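Local coordinates for chorismate synthase (Campylobacter jejuni, PDB 1SQ1), which probably converts 5-enolpyruvylshikimate-3-phosphate to chorismate and phosphate with the help of reduced FMN, the last step of the shikimate pathway, at residues Ser151-Leu163 / Phe179-Ile193. Sequence-based numbering, arbitrary orientation.
Sequences SGVFGVGTFVSNL and FCLDPKLESDFKNEI
Phe189, on the first turn of helix 186-198, pushes its ring into the beta-hairpin that strands 148-156 and 159-160 form around a type II' turn at Val156-Phe159. Strand 159-160 is outermost, within this chain, in a five-stranded antiparallel sheet, so the helix packs on that sheet's edge hairpin. Val156 CG2 lies over one face of the Phe189 ring, 3.9 Å from its centroid, in a CH-pi contact. Val156 CG1, anti to its own backbone N (chi1 173°), points on toward the next turn, to Glu192 CG and Ile193 CG1. The far end of the Phe189 ring dips among backbone groups: the carbonyl O of Phe159 stands at its edge, 3.2 Å from CE1, beside the classic bulge that Phe154 and Gly155 make opposite Ala206.

On the neighbouring side of the helix the Phe159 ring lies across Asp188 and Glu192, one turn apart. Asp188 CB sits almost squarely over one face, 3.8 Å from the Phe159 centroid, and Glu192 OE2 comes to the ring edge near its plane, its carboxylate turned 73° from the ring.

The chain before the helix runs beside strand 148-156. Here Leu181 N donates to Val153 O (3.1 Å), and the Leu181 side chain lies against Gly152 and also touches Phe170 and Ala173 of helix 170-175. Leu185 CD2 lies against Ser161 CA at 3.4 Å. The polar edge is Asp182: both methyls of Leu163 lie on one side of its carboxylate, and from that same side Ser161 OG donates to Asp182 OD1 at 2.8 Å, 59° above the carboxylate plane.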
ATOM      1  N   SER A 151      -5.452 -27.312 -10.893  1.00 67.97           N
ATOM      2  CA  SER A 151      -6.064 -26.832 -12.138  1.00 65.45           C
ATOM      3  C   SER A 151      -5.724 -27.730 -13.324  1.00 63.72           C
ATOM      4  O   SER A 151      -4.771 -28.514 -13.277  1.00 62.01           O
ATOM      5  CB  SER A 151      -5.565 -25.422 -12.460  1.00 65.60           C
ATOM      6  OG  SER A 151      -5.737 -24.542 -11.359  1.00 69.38           O
ATOM      7  N   GLY A 152      -6.503 -27.588 -14.394  1.00 62.03           N
ATOM      8  CA  GLY A 152      -6.280 -28.371 -15.595  1.00 61.46           C
ATOM      9  C   GLY A 152      -7.074 -27.844 -16.775  1.00 61.79           C
ATOM     10  O   GLY A 152      -8.020 -27.082 -16.585  1.00 63.56           O
ATOM     11  N   VAL A 153      -6.700 -28.249 -17.990  1.00 60.36           N
ATOM     12  CA  VAL A 153      -7.387 -27.800 -19.206  1.00 58.43           C
ATOM     13  C   VAL A 153      -8.659 -28.603 -19.475  1.00 58.70           C
ATOM     14  O   VAL A 153      -8.618 -29.831 -19.555  1.00 58.29           O
ATOM     15  CB  VAL A 153      -6.497 -27.949 -20.461  1.00 57.53           C
ATOM     16  CG1 VAL A 153      -7.159 -27.261 -21.642  1.00 55.29           C
ATOM     17  CG2 VAL A 153      -5.117 -27.394 -20.206  1.00 55.19           C
ATOM     18  N   PHE A 154      -9.784 -27.916 -19.637  1.00 58.04           N
ATOM     19  CA  PHE A 154     -11.024 -28.619 -19.912  1.00 56.62           C
ATOM     20  C   PHE A 154     -11.599 -28.253 -21.256  1.00 58.18           C
ATOM     21  O   PHE A 154     -12.597 -28.827 -21.691  1.00 61.01           O
ATOM     22  CB  PHE A 154     -12.059 -28.365 -18.820  1.00 53.82           C
ATOM     23  CG  PHE A 154     -12.656 -26.984 -18.811  1.00 51.11           C
ATOM     24  CD1 PHE A 154     -13.916 -26.752 -19.360  1.00 50.27           C
ATOM     25  CD2 PHE A 154     -12.035 -25.944 -18.116  1.00 49.94           C
ATOM     26  CE1 PHE A 154     -14.563 -25.501 -19.195  1.00 49.08           C
ATOM     27  CE2 PHE A 154     -12.671 -24.697 -17.947  1.00 48.47           C
ATOM     28  CZ  PHE A 154     -13.937 -24.478 -18.487  1.00 46.75           C
ATOM     29  N   GLY A 155     -10.956 -27.306 -21.926  1.00 58.33           N
ATOM     30  CA  GLY A 155     -11.421 -26.884 -23.228  1.00 55.76           C
ATOM     31  C   GLY A 155     -10.270 -26.422 -24.090  1.00 56.27           C
ATOM     32  O   GLY A 155      -9.361 -25.732 -23.623  1.00 57.35           O
ATOM     33  N   VAL A 156     -10.294 -26.830 -25.350  1.00 55.79           N
ATOM     34  CA  VAL A 156      -9.272 -26.427 -26.300  1.00 56.25           C
ATOM     35  C   VAL A 156      -9.940 -26.214 -27.649  1.00 57.59           C
ATOM     36  O   VAL A 156     -10.463 -27.150 -28.250  1.00 58.20           O
ATOM     37  CB  VAL A 156      -8.177 -27.485 -26.458  1.00 55.19           C
ATOM     38  CG1 VAL A 156      -7.241 -27.082 -27.589  1.00 51.96           C
ATOM     39  CG2 VAL A 156      -7.410 -27.645 -25.148  1.00 52.29           C
ATOM     40  N   GLY A 157      -9.927 -24.974 -28.121  1.00 58.42           N
ATOM     41  CA  GLY A 157     -10.555 -24.677 -29.390  1.00 58.25           C
ATOM     42  C   GLY A 157     -12.051 -24.854 -29.263  1.00 58.36           C
ATOM     43  O   GLY A 157     -12.648 -24.445 -28.271  1.00 57.53           O
ATOM     44  N   THR A 158     -12.651 -25.472 -30.273  1.00 60.26           N
ATOM     45  CA  THR A 158     -14.088 -25.716 -30.304  1.00 60.71           C
ATOM     46  C   THR A 158     -14.453 -26.946 -29.447  1.00 63.04           C
ATOM     47  O   THR A 158     -15.630 -27.279 -29.276  1.00 65.56           O
ATOM     48  CB  THR A 158     -14.570 -25.900 -31.774  1.00 58.31           C
ATOM     49  OG1 THR A 158     -13.859 -26.980 -32.394  1.00 56.52           O
ATOM     50  CG2 THR A 158     -14.292 -24.634 -32.570  1.00 56.68           C
ATOM     51  N   PHE A 159     -13.438 -27.607 -28.896  1.00 63.41           N
ATOM     52  CA  PHE A 159     -13.642 -28.778 -28.046  1.00 63.91           C
ATOM     53  C   PHE A 159     -13.733 -28.353 -26.587  1.00 63.97           C
ATOM     54  O   PHE A 159     -12.720 -28.050 -25.966  1.00 64.61           O
ATOM     55  CB  PHE A 159     -12.475 -29.740 -28.216  1.00 63.45           C
ATOM     56  CG  PHE A 159     -12.301 -30.209 -29.619  1.00 64.09           C
ATOM     57  CD1 PHE A 159     -13.227 -31.073 -30.189  1.00 64.05           C
ATOM     58  CD2 PHE A 159     -11.252 -29.740 -30.394  1.00 64.04           C
ATOM     59  CE1 PHE A 159     -13.116 -31.464 -31.511  1.00 63.44           C
ATOM     60  CE2 PHE A 159     -11.131 -30.124 -31.717  1.00 65.24           C
ATOM     61  CZ  PHE A 159     -12.069 -30.990 -32.279  1.00 63.96           C
ATOM     62  N   VAL A 160     -14.939 -28.337 -26.034  1.00 64.14           N
ATOM     63  CA  VAL A 160     -15.099 -27.939 -24.640  1.00 64.30           C
ATOM     64  C   VAL A 160     -15.859 -28.985 -23.809  1.00 65.45           C
ATOM     65  O   VAL A 160     -17.066 -29.165 -23.980  1.00 65.69           O
ATOM     66  CB  VAL A 160     -15.824 -26.580 -24.552  1.00 62.96           C
ATOM     67  CG1 VAL A 160     -15.681 -26.003 -23.159  1.00 63.59           C
ATOM     68  CG2 VAL A 160     -15.250 -25.632 -25.575  1.00 61.45           C
ATOM     69  N   SER A 161     -15.151 -29.666 -22.908  1.00 66.55           N
ATOM     70  CA  SER A 161     -15.774 -30.689 -22.076  1.00 68.73           C
ATOM     71  C   SER A 161     -17.069 -30.222 -21.460  1.00 70.46           C
ATOM     72  O   SER A 161     -17.125 -29.165 -20.832  1.00 71.05           O
ATOM     73  CB  SER A 161     -14.854 -31.128 -20.937  1.00 68.55           C
ATOM     74  OG  SER A 161     -15.601 -31.849 -19.951  1.00 66.76           O
ATOM     75  N   ASN A 162     -18.114 -31.022 -21.625  1.00 71.40           N
ATOM     76  CA  ASN A 162     -19.403 -30.674 -21.060  1.00 73.26           C
ATOM     77  C   ASN A 162     -19.729 -31.604 -19.884  1.00 73.84           C
ATOM     78  O   ASN A 162     -20.817 -32.177 -19.807  1.00 76.00           O
ATOM     79  CB  ASN A 162     -20.478 -30.760 -22.143  1.00 74.25           C
ATOM     80  CG  ASN A 162     -20.651 -32.171 -22.674  1.00 76.60           C
ATOM     81  OD1 ASN A 162     -19.697 -32.960 -22.683  1.00 76.42           O
ATOM     82  ND2 ASN A 162     -21.867 -32.498 -23.131  1.00 76.34           N
ATOM     83  N   LEU A 163     -18.765 -31.753 -18.977  1.00 74.92           N
ATOM     84  CA  LEU A 163     -18.936 -32.571 -17.781  1.00 75.68           C
ATOM     85  C   LEU A 163     -19.272 -31.669 -16.601  1.00 77.39           C
ATOM     86  O   LEU A 163     -19.299 -30.445 -16.721  1.00 77.16           O
ATOM     87  CB  LEU A 163     -17.646 -33.329 -17.451  1.00 75.23           C
ATOM     88  CG  LEU A 163     -17.425 -34.764 -17.940  1.00 73.47           C
ATOM     89  CD1 LEU A 163     -17.559 -34.845 -19.453  1.00 74.09           C
ATOM     90  CD2 LEU A 163     -16.044 -35.211 -17.507  1.00 71.50           C
ATOM     91  N   PHE A 179      -2.684 -31.680 -19.108  1.00 66.65           N
ATOM     92  CA  PHE A 179      -3.527 -31.452 -17.934  1.00 64.76           C
ATOM     93  C   PHE A 179      -5.018 -31.595 -18.222  1.00 65.47           C
ATOM     94  O   PHE A 179      -5.848 -30.971 -17.560  1.00 66.83           O
ATOM     95  CB  PHE A 179      -3.246 -30.061 -17.347  1.00 61.67           C
ATOM     96  CG  PHE A 179      -1.778 -29.762 -17.168  1.00 59.30           C
ATOM     97  CD1 PHE A 179      -1.178 -28.709 -17.863  1.00 57.04           C
ATOM     98  CD2 PHE A 179      -0.982 -30.550 -16.335  1.00 57.70           C
ATOM     99  CE1 PHE A 179       0.186 -28.449 -17.734  1.00 54.92           C
ATOM    100  CE2 PHE A 179       0.384 -30.295 -16.201  1.00 54.90           C
ATOM    101  CZ  PHE A 179       0.968 -29.244 -16.903  1.00 54.36           C
ATOM    102  N   CYS A 180      -5.352 -32.425 -19.202  1.00 65.11           N
ATOM    103  CA  CYS A 180      -6.739 -32.669 -19.580  1.00 65.08           C
ATOM    104  C   CYS A 180      -7.569 -33.125 -18.376  1.00 65.24           C
ATOM    105  O   CYS A 180      -7.102 -33.930 -17.576  1.00 65.69           O
ATOM    106  CB  CYS A 180      -6.784 -33.740 -20.677  1.00 65.59           C
ATOM    107  SG  CYS A 180      -8.449 -34.171 -21.268  1.00 64.46           S
ATOM    108  N   LEU A 181      -8.794 -32.611 -18.257  1.00 65.83           N
ATOM    109  CA  LEU A 181      -9.705 -32.971 -17.158  1.00 66.30           C
ATOM    110  C   LEU A 181     -10.873 -33.841 -17.632  1.00 66.15           C
ATOM    111  O   LEU A 181     -11.704 -34.265 -16.830  1.00 65.55           O
ATOM    112  CB  LEU A 181     -10.269 -31.710 -16.482  1.00 65.44           C
ATOM    113  CG  LEU A 181      -9.299 -30.803 -15.721  1.00 64.64           C
ATOM    114  CD1 LEU A 181     -10.038 -29.585 -15.198  1.00 64.41           C
ATOM    115  CD2 LEU A 181      -8.669 -31.575 -14.579  1.00 63.65           C
ATOM    116  N   ASP A 182     -10.936 -34.085 -18.937  1.00 67.49           N
ATOM    117  CA  ASP A 182     -11.979 -34.909 -19.539  1.00 69.43           C
ATOM    118  C   ASP A 182     -11.257 -35.893 -20.459  1.00 71.72           C
ATOM    119  O   ASP A 182     -10.924 -35.559 -21.592  1.00 73.27           O
ATOM    120  CB  ASP A 182     -12.948 -34.047 -20.361  1.00 68.39           C
ATOM    121  CG  ASP A 182     -14.267 -34.753 -20.632  1.00 69.04           C
ATOM    122  OD1 ASP A 182     -15.120 -34.206 -21.361  1.00 68.60           O
ATOM    123  OD2 ASP A 182     -14.459 -35.859 -20.102  1.00 70.36           O
ATOM    124  N   PRO A 183     -11.003 -37.119 -19.979  1.00 73.51           N
ATOM    125  CA  PRO A 183     -10.309 -38.165 -20.744  1.00 73.72           C
ATOM    126  C   PRO A 183     -10.926 -38.526 -22.097  1.00 73.35           C
ATOM    127  O   PRO A 183     -10.259 -39.107 -22.955  1.00 72.26           O
ATOM    128  CB  PRO A 183     -10.291 -39.347 -19.773  1.00 74.32           C
ATOM    129  CG  PRO A 183     -11.536 -39.129 -18.952  1.00 74.57           C
ATOM    130  CD  PRO A 183     -11.481 -37.647 -18.688  1.00 74.47           C
ATOM    131  N   LYS A 184     -12.192 -38.169 -22.281  1.00 73.76           N
ATOM    132  CA  LYS A 184     -12.897 -38.454 -23.525  1.00 73.99           C
ATOM    133  C   LYS A 184     -12.514 -37.457 -24.629  1.00 73.38           C
ATOM    134  O   LYS A 184     -12.704 -37.726 -25.821  1.00 74.34           O
ATOM    135  CB  LYS A 184     -14.409 -38.420 -23.275  1.00 75.24           C
ATOM    136  CG  LYS A 184     -15.271 -38.545 -24.528  1.00 78.82           C
ATOM    137  CD  LYS A 184     -15.042 -39.858 -25.285  1.00 79.98           C
ATOM    138  CE  LYS A 184     -15.979 -39.954 -26.493  1.00 79.97           C
ATOM    139  NZ  LYS A 184     -15.950 -41.276 -27.173  1.00 79.66           N
ATOM    140  N   LEU A 185     -11.967 -36.310 -24.236  1.00 70.69           N
ATOM    141  CA  LEU A 185     -11.561 -35.291 -25.198  1.00 68.57           C
ATOM    142  C   LEU A 185     -10.052 -35.084 -25.225  1.00 67.89           C
ATOM    143  O   LEU A 185      -9.553 -34.240 -25.961  1.00 67.87           O
ATOM    144  CB  LEU A 185     -12.256 -33.959 -24.885  1.00 66.93           C
ATOM    145  CG  LEU A 185     -13.725 -33.755 -25.282  1.00 66.60           C
ATOM    146  CD1 LEU A 185     -14.525 -35.025 -25.071  1.00 67.00           C
ATOM    147  CD2 LEU A 185     -14.307 -32.613 -24.468  1.00 64.49           C
ATOM    148  N   GLU A 186      -9.323 -35.864 -24.437  1.00 67.37           N
ATOM    149  CA  GLU A 186      -7.874 -35.713 -24.376  1.00 68.76           C
ATOM    150  C   GLU A 186      -7.191 -35.900 -25.730  1.00 69.23           C
ATOM    151  O   GLU A 186      -6.122 -35.335 -25.974  1.00 70.28           O
ATOM    152  CB  GLU A 186      -7.290 -36.680 -23.339  1.00 69.78           C
ATOM    153  CG  GLU A 186      -5.894 -36.319 -22.839  1.00 70.95           C
ATOM    154  CD  GLU A 186      -4.838 -37.305 -23.296  1.00 73.43           C
ATOM    155  OE1 GLU A 186      -3.676 -37.197 -22.840  1.00 73.54           O
ATOM    156  OE2 GLU A 186      -5.168 -38.188 -24.119  1.00 75.56           O
ATOM    157  N   SER A 187      -7.803 -36.682 -26.613  1.00 69.46           N
ATOM    158  CA  SER A 187      -7.233 -36.914 -27.940  1.00 68.70           C
ATOM    159  C   SER A 187      -7.541 -35.740 -28.871  1.00 67.70           C
ATOM    160  O   SER A 187      -6.745 -35.411 -29.746  1.00 66.39           O
ATOM    161  CB  SER A 187      -7.799 -38.198 -28.556  1.00 68.73           C
ATOM    162  OG  SER A 187      -9.085 -37.968 -29.113  1.00 69.41           O
ATOM    163  N   ASP A 188      -8.705 -35.124 -28.681  1.00 67.76           N
ATOM    164  CA  ASP A 188      -9.114 -33.993 -29.508  1.00 68.45           C
ATOM    165  C   ASP A 188      -8.301 -32.746 -29.167  1.00 69.14           C
ATOM    166  O   ASP A 188      -7.903 -31.989 -30.061  1.00 69.40           O
ATOM    167  CB  ASP A 188     -10.604 -33.694 -29.328  1.00 69.16           C
ATOM    168  CG  ASP A 188     -11.479 -34.884 -29.657  1.00 71.62           C
ATOM    169  OD1 ASP A 188     -12.488 -34.708 -30.384  1.00 69.54           O
ATOM    170  OD2 ASP A 188     -11.153 -36.000 -29.179  1.00 73.96           O
ATOM    171  N   PHE A 189      -8.060 -32.519 -27.881  1.00 67.50           N
ATOM    172  CA  PHE A 189      -7.276 -31.368 -27.499  1.00 67.54           C
ATOM    173  C   PHE A 189      -5.910 -31.476 -28.174  1.00 69.63           C
ATOM    174  O   PHE A 189      -5.472 -30.540 -28.843  1.00 70.23           O
ATOM    175  CB  PHE A 189      -7.100 -31.300 -25.980  1.00 66.90           C
ATOM    176  CG  PHE A 189      -8.380 -31.086 -25.221  1.00 65.59           C
ATOM    177  CD1 PHE A 189      -9.502 -30.550 -25.849  1.00 65.64           C
ATOM    178  CD2 PHE A 189      -8.464 -31.408 -23.873  1.00 63.10           C
ATOM    179  CE1 PHE A 189     -10.687 -30.342 -25.147  1.00 63.89           C
ATOM    180  CE2 PHE A 189      -9.648 -31.199 -23.165  1.00 61.92           C
ATOM    181  CZ  PHE A 189     -10.757 -30.665 -23.802  1.00 61.26           C
ATOM    182  N   LYS A 190      -5.249 -32.623 -28.011  1.00 70.80           N
ATOM    183  CA  LYS A 190      -3.920 -32.845 -28.591  1.00 71.33           C
ATOM    184  C   LYS A 190      -3.883 -32.569 -30.082  1.00 71.81           C
ATOM    185  O   LYS A 190      -3.012 -31.856 -30.586  1.00 70.83           O
ATOM    186  CB  LYS A 190      -3.470 -34.283 -28.337  1.00 72.33           C
ATOM    187  CG  LYS A 190      -3.210 -34.591 -26.881  1.00 73.70           C
ATOM    188  CD  LYS A 190      -2.719 -36.004 -26.695  1.00 75.18           C
ATOM    189  CE  LYS A 190      -2.361 -36.266 -25.246  1.00 77.05           C
ATOM    190  NZ  LYS A 190      -1.874 -37.665 -25.047  1.00 80.46           N
ATOM    191  N   ASN A 191      -4.841 -33.167 -30.776  1.00 73.51           N
ATOM    192  CA  ASN A 191      -4.990 -33.029 -32.210  1.00 73.84           C
ATOM    193  C   ASN A 191      -5.198 -31.558 -32.552  1.00 73.38           C
ATOM    194  O   ASN A 191      -4.495 -31.012 -33.404  1.00 73.77           O
ATOM    195  CB  ASN A 191      -6.189 -33.865 -32.655  1.00 75.27           C
ATOM    196  CG  ASN A 191      -6.794 -33.375 -33.939  1.00 76.69           C
ATOM    197  OD1 ASN A 191      -8.004 -33.150 -34.021  1.00 77.14           O
ATOM    198  ND2 ASN A 191      -5.960 -33.202 -34.954  1.00 76.45           N
ATOM    199  N   GLU A 192      -6.157 -30.924 -31.874  1.00 72.39           N
ATOM    200  CA  GLU A 192      -6.474 -29.509 -32.095  1.00 70.26           C
ATOM    201  C   GLU A 192      -5.235 -28.640 -31.924  1.00 69.52           C
ATOM    202  O   GLU A 192      -5.017 -27.699 -32.687  1.00 69.62           O
ATOM    203  CB  GLU A 192      -7.568 -29.053 -31.118  1.00 68.62           C
ATOM    204  CG  GLU A 192      -7.812 -27.545 -31.095  1.00 69.02           C
ATOM    205  CD  GLU A 192      -8.455 -27.029 -32.366  1.00 69.95           C
ATOM    206  OE1 GLU A 192      -8.666 -25.803 -32.488  1.00 70.24           O
ATOM    207  OE2 GLU A 192      -8.759 -27.852 -33.250  1.00 72.29           O
ATOM    208  N   ILE A 193      -4.426 -28.964 -30.917  1.00 68.87           N
ATOM    209  CA  ILE A 193      -3.201 -28.227 -30.634  1.00 68.70           C
ATOM    210  C   ILE A 193      -2.164 -28.490 -31.724  1.00 68.69           C
ATOM    211  O   ILE A 193      -1.588 -27.561 -32.293  1.00 67.35           O
ATOM    212  CB  ILE A 193      -2.620 -28.628 -29.249  1.00 68.17           C
ATOM    213  CG1 ILE A 193      -3.521 -28.066 -28.140  1.00 67.94           C
ATOM    214  CG2 ILE A 193      -1.177 -28.133 -29.109  1.00 64.58           C
ATOM    215  CD1 ILE A 193      -3.088 -28.440 -26.731  1.00 68.29           C
TER